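Local atomic coordinates of periplasmic His/Glu/Gln/Arg/opine family-binding protein (Silicibacter pomeroyi, PDB entry 3I6V), a protein that binds lysine and probably serves as the periplasmic amino-acid receptor of an ABC transporter. Residues 55-58 / 59-63; 149-153 / 154-158; 201-205 / 206-210. One frame throughout, in Å; residues are numbered along the deposited sequence. Where two conformers were deposited one is given.

The three contacts are local, each within one continuous piece of chain; they follow one another in order and none touches another. Contact 1 spans helix 56-61 and its C-terminal end, in the lobe that holds the N-terminus. Contact 2 is the turn from strand 148-152 into helix 153-162 in the other lobe, whose mixed sheet contains that strand. Contact 3 joins helices 189-204 and 207-216 after the chain has returned to pack on helix 30-42 of the first lobe. Centres of contacts 1 and 2 are about 25 Å apart, on opposite sides of the chain's centre; the centre of contact 3 lies about 30 Å from that of contact 1 and about 25 Å from that of contact 2. This two-lobed layout, with lysine bound between the lobes, is that of family 3 solute-binding proteins.

Contact 1 of 3, residues 55-58 / 59-63; sequences SIIP and NLVSG
The carbonyl oxygen of P58 is gripped by S62: the backbone N of S62 donates to P58 O at 2.9 Å, and a second bond, less certain because it belongs to one of two deposited conformers, brings S62 OG to P58 O from above the carbonyl plane at 3.0 Å. With CG anti to its carbonyl carbon (chi1 -68°), N59 carries its amide back beside the preceding turn, N59 CB resting 3.3 Å from S55 O. The amide ND2 of N59 and the hydroxyl of S55 lie side by side but do not bond to each other; both are held by N51, which accepts from the first through OD1 and meets the second through ND2. Backbone bonds N59 N to S55 O (3.0 Å) and V61 N to I57 O (3.0 Å) build the helix. Alongside them the CG2 methyls of I57 and V61 approach to 4.4 Å, a loose apolar pair one turn apart. G63 leaves the helix with phi 89° in a Schellman motif, G63 N bonding L60 O at 3.0 Å. I56, I57 and L60 pack on I68, and I56 and I57 also touch M72 of the lysine pocket, so helix 56-61 packs against strand 67-68 and the loop carrying M72.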
ATOM      1  N   SER A  55       5.408  -3.532  12.095  1.00 24.85           N
ATOM      2  CA  SER A  55       4.682  -3.470  13.349  1.00 23.23           C
ATOM      3  C   SER A  55       3.417  -2.574  13.244  1.00 22.01           C
ATOM      4  O   SER A  55       2.858  -2.215  14.261  1.00 21.98           O
ATOM      5  CB  SER A  55       5.643  -2.930  14.445  1.00 22.71           C
ATOM      6  OG  SER A  55       6.084  -1.615  14.088  1.00 23.65           O
ATOM      7  N   ILE A  56       2.971  -2.220  12.031  1.00 20.68           N
ATOM      8  CA  ILE A  56       1.883  -1.236  11.886  1.00 20.40           C
ATOM      9  C   ILE A  56       0.540  -1.770  12.419  1.00 20.51           C
ATOM     10  O   ILE A  56      -0.268  -1.003  12.964  1.00 20.47           O
ATOM     11  CB  ILE A  56       1.779  -0.684  10.427  1.00 20.41           C
ATOM     12  CG1 ILE A  56       1.071   0.667  10.409  1.00 21.83           C
ATOM     13  CG2 ILE A  56       1.177  -1.759   9.435  1.00 18.91           C
ATOM     14  CD1 ILE A  56       1.395   1.502   9.138  1.00 21.52           C
ATOM     15  N   ILE A  57       0.316  -3.076  12.296  1.00 19.82           N
ATOM     16  CA  ILE A  57      -0.893  -3.665  12.851  1.00 19.99           C
ATOM     17  C   ILE A  57      -0.810  -3.776  14.390  1.00 21.03           C
ATOM     18  O   ILE A  57      -1.694  -3.275  15.064  1.00 21.08           O
ATOM     19  CB  ILE A  57      -1.308  -4.979  12.155  1.00 19.58           C
ATOM     20  CG1 ILE A  57      -1.841  -4.681  10.739  1.00 20.44           C
ATOM     21  CG2 ILE A  57      -2.396  -5.708  12.985  1.00 19.94           C
ATOM     22  CD1 ILE A  57      -2.332  -5.966   9.954  1.00 22.64           C
ATOM     23  N   PRO A  58       0.238  -4.428  14.947  1.00 22.06           N
ATOM     24  CA  PRO A  58       0.277  -4.506  16.440  1.00 22.94           C
ATOM     25  C   PRO A  58       0.254  -3.144  17.116  1.00 22.79           C
ATOM     26  O   PRO A  58      -0.392  -2.989  18.157  1.00 23.97           O
ATOM     27  CB  PRO A  58       1.616  -5.222  16.749  1.00 24.21           C
ATOM     28  CG  PRO A  58       2.098  -5.799  15.482  1.00 24.23           C
ATOM     29  CD  PRO A  58       1.247  -5.291  14.310  1.00 22.40           C
ATOM     30  N   ASN A  59       0.909  -2.146  16.519  1.00 22.31           N
ATOM     31  CA  ASN A  59       0.906  -0.805  17.120  1.00 22.90           C
ATOM     32  C   ASN A  59      -0.430  -0.041  17.016  1.00 23.00           C
ATOM     33  O   ASN A  59      -0.693   0.846  17.843  1.00 23.51           O
ATOM     34  CB  ASN A  59       2.112   0.018  16.634  1.00 21.61           C
ATOM     35  CG  ASN A  59       3.442  -0.546  17.170  1.00 24.27           C
ATOM     36  OD1 ASN A  59       3.445  -1.452  18.001  1.00 24.37           O
ATOM     37  ND2 ASN A  59       4.555  -0.000  16.706  1.00 22.52           N
ATOM     38  N   LEU A  60      -1.264  -0.369  16.016  1.00 21.88           N
ATOM     39  CA  LEU A  60      -2.656   0.085  16.007  1.00 21.97           C
ATOM     40  C   LEU A  60      -3.394  -0.583  17.157  1.00 22.52           C
ATOM     41  O   LEU A  60      -4.110   0.080  17.919  1.00 22.88           O
ATOM     42  CB  LEU A  60      -3.368  -0.296  14.679  1.00 21.89           C
ATOM     43  CG  LEU A  60      -4.911  -0.206  14.681  1.00 21.90           C
ATOM     44  CD1 LEU A  60      -5.354   1.252  14.712  1.00 22.78           C
ATOM     45  CD2 LEU A  60      -5.517  -0.870  13.438  1.00 23.27           C
ATOM     46  N   VAL A  61      -3.242  -1.900  17.262  1.00 23.30           N
ATOM     47  CA  VAL A  61      -3.954  -2.666  18.311  1.00 24.40           C
ATOM     48  C   VAL A  61      -3.585  -2.164  19.732  1.00 25.21           C
ATOM     49  O   VAL A  61      -4.451  -2.100  20.589  1.00 24.46           O
ATOM     50  CB  VAL A  61      -3.726  -4.210  18.137  1.00 24.24           C
ATOM     51  CG1 VAL A  61      -4.272  -5.017  19.335  1.00 25.94           C
ATOM     52  CG2 VAL A  61      -4.386  -4.696  16.818  1.00 23.34           C
ATOM     53  N   SER A  62      -2.322  -1.762  19.954  1.00 26.47           N
ATOM     54  CA  SER A  62      -1.855  -1.315  21.273  0.50 27.26           C
ATOM     55  C   SER A  62      -2.213   0.141  21.554  1.00 28.03           C
ATOM     56  O   SER A  62      -1.935   0.658  22.643  1.00 27.74           O
ATOM     57  CB  SER A  62      -0.334  -1.510  21.418  0.50 27.35           C
ATOM     58  OG  SER A  62       0.035  -2.843  21.122  0.50 26.99           O
ATOM     59  N   GLY A  63      -2.799   0.818  20.558  1.00 27.83           N
ATOM     60  CA  GLY A  63      -3.278   2.167  20.766  1.00 27.70           C
ATOM     61  C   GLY A  63      -2.290   3.288  20.495  1.00 28.09           C
ATOM     62  O   GLY A  63      -2.540   4.406  20.926  1.00 27.32           O
TER

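Contact 2 of 3, residues 149-153 / 154-158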
ATOM      1  N   VAL A 149      11.665  -8.908  -7.964  1.00 24.96           N
ATOM      2  CA  VAL A 149      10.844  -8.456  -6.843  1.00 23.98           C
ATOM      3  C   VAL A 149       9.392  -8.630  -7.275  1.00 23.10           C
ATOM      4  O   VAL A 149       9.050  -8.353  -8.435  1.00 24.59           O
ATOM      5  CB  VAL A 149      11.123  -6.965  -6.466  1.00 23.26           C
ATOM      6  CG1 VAL A 149      11.037  -6.073  -7.716  1.00 22.32           C
ATOM      7  CG2 VAL A 149      10.140  -6.482  -5.389  1.00 22.44           C
ATOM      8  N   PHE A 150       8.547  -9.065  -6.339  1.00 21.88           N
ATOM      9  CA  PHE A 150       7.099  -9.164  -6.584  1.00 21.12           C
ATOM     10  C   PHE A 150       6.405  -8.178  -5.648  1.00 20.00           C
ATOM     11  O   PHE A 150       6.536  -8.282  -4.434  1.00 19.92           O
ATOM     12  CB  PHE A 150       6.649 -10.605  -6.309  1.00 20.10           C
ATOM     13  CG  PHE A 150       5.203 -10.891  -6.658  1.00 20.88           C
ATOM     14  CD1 PHE A 150       4.752 -10.796  -7.981  1.00 20.25           C
ATOM     15  CD2 PHE A 150       4.306 -11.284  -5.657  1.00 17.43           C
ATOM     16  CE1 PHE A 150       3.411 -11.083  -8.300  1.00 21.97           C
ATOM     17  CE2 PHE A 150       2.975 -11.580  -5.942  1.00 18.66           C
ATOM     18  CZ  PHE A 150       2.517 -11.482  -7.271  1.00 19.44           C
ATOM     19  N   ALA A 151       5.673  -7.227  -6.219  1.00 19.97           N
ATOM     20  CA  ALA A 151       5.130  -6.116  -5.455  1.00 20.77           C
ATOM     21  C   ALA A 151       3.940  -5.537  -6.154  1.00 21.60           C
ATOM     22  O   ALA A 151       3.593  -5.939  -7.260  1.00 22.73           O
ATOM     23  CB  ALA A 151       6.233  -4.989  -5.280  1.00 20.65           C
ATOM     24  N   ASP A 152       3.332  -4.550  -5.519  1.00 22.33           N
ATOM     25  CA  ASP A 152       2.178  -3.880  -6.072  1.00 23.28           C
ATOM     26  C   ASP A 152       2.573  -3.164  -7.355  1.00 24.36           C
ATOM     27  O   ASP A 152       3.633  -2.473  -7.395  1.00 23.75           O
ATOM     28  CB  ASP A 152       1.693  -2.877  -5.057  1.00 23.03           C
ATOM     29  CG  ASP A 152       0.506  -2.132  -5.510  1.00 27.83           C
ATOM     30  OD1 ASP A 152      -0.618  -2.678  -5.394  1.00 25.95           O
ATOM     31  OD2 ASP A 152       0.702  -0.964  -5.932  1.00 31.07           O
ATOM     32  N   ARG A 153       1.745  -3.330  -8.392  1.00 23.47           N
ATOM     33  CA  ARG A 153       2.038  -2.791  -9.702  1.00 25.09           C
ATOM     34  C   ARG A 153       2.106  -1.260  -9.653  1.00 25.97           C
ATOM     35  O   ARG A 153       2.967  -0.655 -10.311  1.00 26.20           O
ATOM     36  CB  ARG A 153       1.012  -3.225 -10.759  1.00 25.38           C
ATOM     37  CG  ARG A 153       1.406  -2.751 -12.188  1.00 27.93           C
ATOM     38  CD  ARG A 153       0.472  -3.268 -13.314  1.00 30.49           C
ATOM     39  NE  ARG A 153       0.897  -2.620 -14.543  1.00 34.31           N
ATOM     40  CZ  ARG A 153       1.872  -3.064 -15.331  1.00 33.58           C
ATOM     41  NH1 ARG A 153       2.506  -4.209 -15.073  1.00 31.56           N
ATOM     42  NH2 ARG A 153       2.190  -2.371 -16.411  1.00 35.38           N
ATOM     43  N   ASP A 154       1.212  -0.625  -8.903  1.00 26.05           N
ATOM     44  CA  ASP A 154       1.249   0.820  -8.864  1.00 27.86           C
ATOM     45  C   ASP A 154       2.463   1.402  -8.141  1.00 27.60           C
ATOM     46  O   ASP A 154       2.867   2.542  -8.431  1.00 27.82           O
ATOM     47  CB  ASP A 154      -0.064   1.401  -8.366  1.00 28.71           C
ATOM     48  CG  ASP A 154      -1.188   1.201  -9.383  1.00 33.74           C
ATOM     49  OD1 ASP A 154      -0.925   0.631 -10.467  1.00 37.08           O
ATOM     50  OD2 ASP A 154      -2.319   1.593  -9.094  1.00 38.60           O
ATOM     51  N   TYR A 155       3.044   0.617  -7.231  1.00 25.71           N
ATOM     52  CA  TYR A 155       4.288   0.997  -6.596  1.00 25.14           C
ATOM     53  C   TYR A 155       5.420   0.867  -7.644  1.00 25.19           C
ATOM     54  O   TYR A 155       6.304   1.757  -7.768  1.00 24.04           O
ATOM     55  CB  TYR A 155       4.562   0.106  -5.376  1.00 24.31           C
ATOM     56  CG  TYR A 155       5.958   0.274  -4.793  1.00 25.22           C
ATOM     57  CD1 TYR A 155       6.345   1.464  -4.154  1.00 25.12           C
ATOM     58  CD2 TYR A 155       6.887  -0.757  -4.885  1.00 25.53           C
ATOM     59  CE1 TYR A 155       7.646   1.605  -3.610  1.00 25.48           C
ATOM     60  CE2 TYR A 155       8.155  -0.636  -4.360  1.00 26.55           C
ATOM     61  CZ  TYR A 155       8.543   0.542  -3.747  1.00 27.61           C
ATOM     62  OH  TYR A 155       9.836   0.608  -3.283  1.00 28.36           O
ATOM     63  N   LEU A 156       5.390  -0.228  -8.394  1.00 23.74           N
ATOM     64  CA  LEU A 156       6.458  -0.529  -9.380  1.00 24.92           C
ATOM     65  C   LEU A 156       6.450   0.336 -10.657  1.00 25.98           C
ATOM     66  O   LEU A 156       7.522   0.613 -11.186  1.00 26.66           O
ATOM     67  CB  LEU A 156       6.492  -2.011  -9.759  1.00 24.54           C
ATOM     68  CG  LEU A 156       6.835  -2.986  -8.630  1.00 24.03           C
ATOM     69  CD1 LEU A 156       6.434  -4.437  -9.033  1.00 24.33           C
ATOM     70  CD2 LEU A 156       8.310  -2.915  -8.168  1.00 22.85           C
ATOM     71  N   VAL A 157       5.286   0.773 -11.125  1.00 26.50           N
ATOM     72  CA  VAL A 157       5.217   1.533 -12.387  1.00 28.05           C
ATOM     73  C   VAL A 157       6.201   2.745 -12.420  1.00 28.88           C
ATOM     74  O   VAL A 157       7.046   2.795 -13.315  1.00 28.26           O
ATOM     75  CB  VAL A 157       3.775   1.907 -12.819  1.00 28.35           C
ATOM     76  CG1 VAL A 157       3.781   3.024 -13.927  1.00 29.57           C
ATOM     77  CG2 VAL A 157       2.994   0.634 -13.332  1.00 30.47           C
ATOM     78  N   PRO A 158       6.137   3.667 -11.419  1.00 29.25           N
ATOM     79  CA  PRO A 158       7.075   4.809 -11.479  1.00 29.35           C
ATOM     80  C   PRO A 158       8.525   4.376 -11.309  1.00 29.08           C
ATOM     81  O   PRO A 158       9.428   5.014 -11.838  1.00 29.65           O
ATOM     82  CB  PRO A 158       6.627   5.708 -10.297  1.00 29.43           C
ATOM     83  CG  PRO A 158       5.179   5.287 -10.010  1.00 30.23           C
ATOM     84  CD  PRO A 158       5.223   3.780 -10.263  1.00 28.92           C
TER
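A151 and L156 meet where the strand turns into the helix: the leucine reaches back so that L156 CD1 lies 3.8 Å from A151 CB, while L156 CD2 comes within 4.2 Å of V149 CG1, the valine and leucine side chains running antiparallel alongside each other. The Y155 ring stands obliquely to the alanine methyl, A151 CB 4.3 Å from Y155 CD2. D152 swings its carboxylate round to the start of helix 153-162, CG anti to the backbone N (chi1 180°), and D152 OD2 accepts from Y155 N at 3.1 Å on its anti side, 16° out of the carboxylate plane. This is an N-cap at a strand-to-helix turn, the D152 side chain lying about 5 Å from the bound lysine, in the lobe whose sheet contains strand 148-152. The same OD2 is also bonded by Y18 OH; an alanine here would probably leave Y155 N without its side-chain capping acceptor and the Y18 hydroxyl without this partner. R153 runs extended across V157, whose CG2 lies 3.9 Å from R153 CG and covers one face of the guanidinium. NH1 of that arginine forms a salt bridge with D173, and F169 makes a cation-pi contact with R153.

Contact 3 of 3, residues 201-205 / 206-210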
ATOM      1  N   SER A 201     -19.227   9.240   0.272  1.00 29.74           N
ATOM      2  CA  SER A 201     -19.433  10.615  -0.242  1.00 31.84           C
ATOM      3  C   SER A 201     -18.406  11.018  -1.324  1.00 32.72           C
ATOM      4  O   SER A 201     -18.771  11.665  -2.312  1.00 33.64           O
ATOM      5  CB  SER A 201     -19.435  11.620   0.918  1.00 31.88           C
ATOM      6  OG  SER A 201     -18.091  11.980   1.305  1.00 34.21           O
ATOM      7  N   MET A 202     -17.142  10.605  -1.186  1.00 32.14           N
ATOM      8  CA  MET A 202     -16.128  10.930  -2.214  1.00 31.30           C
ATOM      9  C   MET A 202     -16.296  10.079  -3.476  1.00 31.70           C
ATOM     10  O   MET A 202     -15.918  10.498  -4.595  1.00 31.54           O
ATOM     11  CB  MET A 202     -14.696  10.778  -1.663  1.00 31.03           C
ATOM     12  CG  MET A 202     -14.337  11.754  -0.545  1.00 29.31           C
ATOM     13  SD  MET A 202     -12.605  11.708  -0.001  1.00 18.68           S
ATOM     14  CE  MET A 202     -11.838  12.061  -1.533  1.00 25.52           C
ATOM     15  N   LYS A 203     -16.834   8.871  -3.303  1.00 31.71           N
ATOM     16  CA  LYS A 203     -17.155   8.019  -4.443  1.00 33.19           C
ATOM     17  C   LYS A 203     -18.355   8.599  -5.206  1.00 34.66           C
ATOM     18  O   LYS A 203     -18.353   8.620  -6.423  1.00 34.71           O
ATOM     19  CB  LYS A 203     -17.415   6.545  -4.034  1.00 33.15           C
ATOM     20  CG  LYS A 203     -16.131   5.793  -3.556  1.00 31.15           C
ATOM     21  CD  LYS A 203     -16.370   4.321  -3.257  1.00 31.69           C
ATOM     22  CE  LYS A 203     -15.124   3.659  -2.618  1.00 28.50           C
ATOM     23  NZ  LYS A 203     -15.389   2.215  -2.178  1.00 27.05           N
ATOM     24  N   GLU A 204     -19.350   9.083  -4.466  1.00 36.40           N
ATOM     25  CA  GLU A 204     -20.598   9.577  -5.050  1.00 38.49           C
ATOM     26  C   GLU A 204     -20.462  10.899  -5.854  1.00 38.58           C
ATOM     27  O   GLU A 204     -21.154  11.078  -6.860  1.00 39.36           O
ATOM     28  CB  GLU A 204     -21.674   9.680  -3.967  1.00 38.64           C
ATOM     29  CG  GLU A 204     -22.284   8.322  -3.628  1.00 42.82           C
ATOM     30  CD  GLU A 204     -23.202   8.359  -2.406  1.00 48.08           C
ATOM     31  OE1 GLU A 204     -23.187   9.371  -1.657  1.00 50.59           O
ATOM     32  OE2 GLU A 204     -23.921   7.357  -2.184  1.00 49.33           O
ATOM     33  N   ASP A 205     -19.563  11.783  -5.412  1.00 38.62           N
ATOM     34  CA  ASP A 205     -19.326  13.084  -6.044  1.00 38.24           C
ATOM     35  C   ASP A 205     -18.118  13.138  -6.978  1.00 38.34           C
ATOM     36  O   ASP A 205     -17.825  14.193  -7.523  1.00 39.17           O
ATOM     37  CB  ASP A 205     -19.230  14.192  -4.988  1.00 39.03           C
ATOM     38  CG  ASP A 205     -17.918  14.152  -4.165  1.00 37.90           C
ATOM     39  OD1 ASP A 205     -16.998  13.345  -4.445  1.00 39.07           O
ATOM     40  OD2 ASP A 205     -17.810  14.966  -3.232  1.00 40.09           O
ATOM     41  N   GLY A 206     -17.414  12.021  -7.159  1.00 37.36           N
ATOM     42  CA  GLY A 206     -16.318  11.944  -8.125  1.00 36.01           C
ATOM     43  C   GLY A 206     -14.961  12.457  -7.658  1.00 34.80           C
ATOM     44  O   GLY A 206     -13.983  12.376  -8.404  1.00 35.18           O
ATOM     45  N   THR A 207     -14.877  12.982  -6.438  1.00 34.26           N
ATOM     46  CA  THR A 207     -13.605  13.509  -5.947  1.00 34.22           C
ATOM     47  C   THR A 207     -12.541  12.437  -5.691  1.00 33.70           C
ATOM     48  O   THR A 207     -11.331  12.723  -5.776  1.00 33.86           O
ATOM     49  CB  THR A 207     -13.753  14.397  -4.691  1.00 34.47           C
ATOM     50  OG1 THR A 207     -14.510  13.700  -3.692  1.00 35.70           O
ATOM     51  CG2 THR A 207     -14.446  15.744  -5.051  1.00 36.09           C
ATOM     52  N   LEU A 208     -12.975  11.217  -5.370  1.00 32.51           N
ATOM     53  CA  LEU A 208     -12.022  10.126  -5.126  1.00 31.35           C
ATOM     54  C   LEU A 208     -11.391   9.695  -6.433  1.00 31.39           C
ATOM     55  O   LEU A 208     -10.174   9.552  -6.508  1.00 31.36           O
ATOM     56  CB  LEU A 208     -12.673   8.934  -4.398  1.00 30.58           C
ATOM     57  CG  LEU A 208     -11.747   7.750  -4.075  1.00 28.57           C
ATOM     58  CD1 LEU A 208     -10.470   8.188  -3.331  1.00 24.49           C
ATOM     59  CD2 LEU A 208     -12.527   6.684  -3.246  1.00 26.24           C
ATOM     60  N   ASN A 209     -12.204   9.525  -7.475  1.00 32.57           N
ATOM     61  CA  ASN A 209     -11.670   9.222  -8.816  1.00 33.42           C
ATOM     62  C   ASN A 209     -10.632  10.232  -9.290  1.00 33.10           C
ATOM     63  O   ASN A 209      -9.610   9.842  -9.844  1.00 33.84           O
ATOM     64  CB  ASN A 209     -12.777   9.125  -9.861  1.00 33.84           C
ATOM     65  CG  ASN A 209     -13.576   7.852  -9.743  1.00 36.32           C
ATOM     66  OD1 ASN A 209     -13.202   6.926  -9.004  1.00 36.05           O
ATOM     67  ND2 ASN A 209     -14.682   7.782 -10.487  1.00 32.85           N
ATOM     68  N   THR A 210     -10.904  11.518  -9.065  1.00 33.60           N
ATOM     69  CA  THR A 210      -9.991  12.606  -9.457  1.00 33.07           C
ATOM     70  C   THR A 210      -8.692  12.480  -8.686  1.00 32.63           C
ATOM     71  O   THR A 210      -7.633  12.567  -9.284  1.00 32.99           O
ATOM     72  CB  THR A 210     -10.606  13.999  -9.202  1.00 33.45           C
ATOM     73  OG1 THR A 210     -11.868  14.075  -9.861  1.00 32.67           O
ATOM     74  CG2 THR A 210      -9.675  15.149  -9.732  1.00 34.56           C
TER
HETATM   75  O   HOH W   1     -15.084   9.357  -6.980  1.00 30.66           O
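M202 and L208 bring their CA atoms to 5.1 Å where helix 189-204 ends and helix 207-216 begins. Between them the chain passes through G206, whose positive phi (83°) breaks the first helix; a CB there would run into the carbonyl of D205. M202 O, near the end of the first helix, accepts a nearly straight bond from L208 N at 3.1 Å, the donor standing well above the carbonyl plane. A water also donates to M202 O at 2.8 Å. The same water accepts from N209 N at 2.9 Å, so one carbonyl is tied to two successive amides of the second helix, directly and through solvent. At this junction of two helices G206 holds the N-cap position, and the side chain of D205 completes it with an Asx turn. Its chi1 of 73° sets CG between the backbone N and the carbonyl carbon and aims D205 OD1 at the new helix, where T207 N donates to it at 2.9 Å from above the carboxylate plane. T207 OG1 donates to that same OD1 at 2.6 Å, on the syn side and nearer the plane. The double grip fixes the carboxylate's rotation, while D205 OD2 forms a salt bridge with R41 of helix 30-42. The side chains of M202 and T207 lie roughly perpendicular, and the bend at M202 chi3 (58°) brings CE back beside T207 OG1. M202 CB lies 3.9 Å from L208 CB, and the thioether chain packs on L34 and L38. K203 and L208 extend alongside one another in the same direction, K203 CG 3.7 Å from L208 CD2. K203 NZ hydrogen-bonds Q86 OE1 and N87 O, and Y223 meets K203 in a cation-pi contact.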